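Local coordinates for protein alpha-L-rhamnosidase (Aspergillus terreus, PDB 6GSZ) that probably hydrolyses terminal non-reducing alpha-L-rhamnose residues from alpha-L-rhamnosides, as a multidomain, calcium-binding, glycosylated fungal glycosidase, at residues E158-N162 with D163-G167. Residues are numbered along the deposited sequence; the frame is centred on the assembly and turned at random.
Sequences EARIN and DQRVG. With CA (calcium ion), chain B.
R165 reaches back along the hairpin to E158, and its NE donates to OE2 of E158 at 2.9 Å in a salt bridge, approaching from above the carboxylate plane. The R165 chain runs straight from CG to NE, with CG anti to the backbone N (chi1 -165°), which carries the guanidinium as far as the glutamate; NH1 then bonds G167 O close to the guanidinium plane, and NH2 bonds H169 O. E158 divides its oxygens: OE1 binds the calcium ion at 2.3 Å, while OE2 serves the arginine; ion and arginine together probably stabilise the carboxylate's negative charge. On the face that carries R165, R160 bends at chi3 (75°) and curls toward the turn. There its NE forms a salt bridge to OD1 of D163 at 3.0 Å, from the anti side but tilted out of the carboxylate plane, and its NH2 bonds D163 O at 3.0 Å, a side-on grip by two nitrogens. R160 NH1 touches R165 CB at 3.8 Å, the guanidinium planes nearly perpendicular and the charged ends apart. On the face of I161, V166 CG2 lies 3.8 Å from I161 CG1 and also packs against A159, joining a buried apolar patch with L149 and I151. Paired backbone bonds between I161 and Q164 close a 2:2 beta hairpin, its two-residue loop N162-D163 in a type I' turn, at the edge of an antiparallel sheet where E158 binds calcium together with S392.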
# COMPACT_ATOMS: atom_id res chain seq x y z
N GLU A 158 -0.65 -14.00 -17.13
CA GLU A 158 -1.80 -14.76 -16.69
C GLU A 158 -1.62 -16.18 -17.20
O GLU A 158 -1.57 -16.38 -18.43
CB GLU A 158 -3.11 -14.20 -17.23
CG GLU A 158 -4.33 -14.95 -16.79
CD GLU A 158 -5.64 -14.21 -17.10
OE1 GLU A 158 -5.60 -13.16 -17.80
OE2 GLU A 158 -6.68 -14.64 -16.62
N ALA A 159 -1.52 -17.17 -16.33
CA ALA A 159 -1.28 -18.56 -16.66
C ALA A 159 -2.54 -19.41 -16.50
O ALA A 159 -3.39 -19.17 -15.65
CB ALA A 159 -0.17 -19.15 -15.83
N ARG A 160 -2.65 -20.40 -17.40
CA ARG A 160 -3.74 -21.38 -17.37
C ARG A 160 -3.12 -22.77 -17.53
O ARG A 160 -2.22 -22.98 -18.36
CB ARG A 160 -4.74 -21.15 -18.51
CG ARG A 160 -5.31 -19.74 -18.59
CD ARG A 160 -6.40 -19.51 -19.62
NE ARG A 160 -7.64 -20.12 -19.13
CZ ARG A 160 -8.46 -19.57 -18.23
NH1 ARG A 160 -8.20 -18.38 -17.73
NH2 ARG A 160 -9.55 -20.23 -17.84
N ILE A 161 -3.64 -23.76 -16.79
CA ILE A 161 -3.23 -25.12 -16.95
C ILE A 161 -4.48 -25.93 -17.26
O ILE A 161 -5.45 -25.90 -16.49
CB ILE A 161 -2.51 -25.68 -15.73
CG1 ILE A 161 -1.14 -25.03 -15.59
CG2 ILE A 161 -2.39 -27.21 -15.82
CD1 ILE A 161 -0.45 -25.35 -14.24
N ASN A 162 -4.52 -26.58 -18.44
CA ASN A 162 -5.72 -27.29 -18.89
C ASN A 162 -6.98 -26.39 -18.81
O ASN A 162 -8.03 -26.81 -18.30
CB ASN A 162 -5.88 -28.60 -18.11
CG ASN A 162 -4.66 -29.49 -18.20
OD1 ASN A 162 -4.12 -29.69 -19.29
ND2 ASN A 162 -4.23 -30.10 -17.10
N ASP A 163 -6.84 -25.15 -19.30
CA ASP A 163 -7.89 -24.10 -19.32
C ASP A 163 -8.45 -23.76 -17.93
O ASP A 163 -9.58 -23.27 -17.84
CB ASP A 163 -9.05 -24.43 -20.27
CG ASP A 163 -9.88 -23.20 -20.63
OD1 ASP A 163 -9.31 -22.03 -20.67
OD2 ASP A 163 -11.08 -23.38 -20.86
N GLN A 164 -7.67 -23.95 -16.88
CA GLN A 164 -8.02 -23.46 -15.55
C GLN A 164 -7.02 -22.37 -15.18
O GLN A 164 -5.79 -22.60 -15.22
CB GLN A 164 -7.94 -24.61 -14.56
CG GLN A 164 -8.87 -25.76 -14.90
CD GLN A 164 -8.31 -27.07 -14.39
OE1 GLN A 164 -7.28 -27.61 -14.88
NE2 GLN A 164 -9.00 -27.59 -13.40
N ARG A 165 -7.53 -21.21 -14.76
CA ARG A 165 -6.64 -20.13 -14.37
C ARG A 165 -5.76 -20.59 -13.20
O ARG A 165 -6.26 -21.16 -12.24
CB ARG A 165 -7.41 -18.86 -14.00
CG ARG A 165 -6.48 -17.65 -13.95
CD ARG A 165 -7.17 -16.42 -13.44
NE ARG A 165 -6.42 -15.22 -13.80
CZ ARG A 165 -5.43 -14.69 -13.06
NH1 ARG A 165 -4.96 -15.33 -11.98
NH2 ARG A 165 -4.95 -13.50 -13.41
N VAL A 166 -4.47 -20.27 -13.25
CA VAL A 166 -3.54 -20.55 -12.17
C VAL A 166 -3.58 -19.37 -11.20
O VAL A 166 -3.17 -18.30 -11.53
CB VAL A 166 -2.11 -20.80 -12.62
CG1 VAL A 166 -1.16 -21.01 -11.46
CG2 VAL A 166 -2.07 -21.95 -13.63
N GLY A 167 -4.07 -19.66 -9.99
CA GLY A 167 -4.15 -18.67 -8.93
C GLY A 167 -5.16 -17.58 -9.20
O GLY A 167 -5.87 -17.59 -10.21
CA CA B . -7.34 -11.64 -17.96
O HOH W 1 -5.75 -11.52 -15.45
O HOH W 2 -1.70 -16.76 -13.52
O HOH W 3 -7.85 -12.93 -19.42
O HOH W 4 -9.52 -11.21 -17.80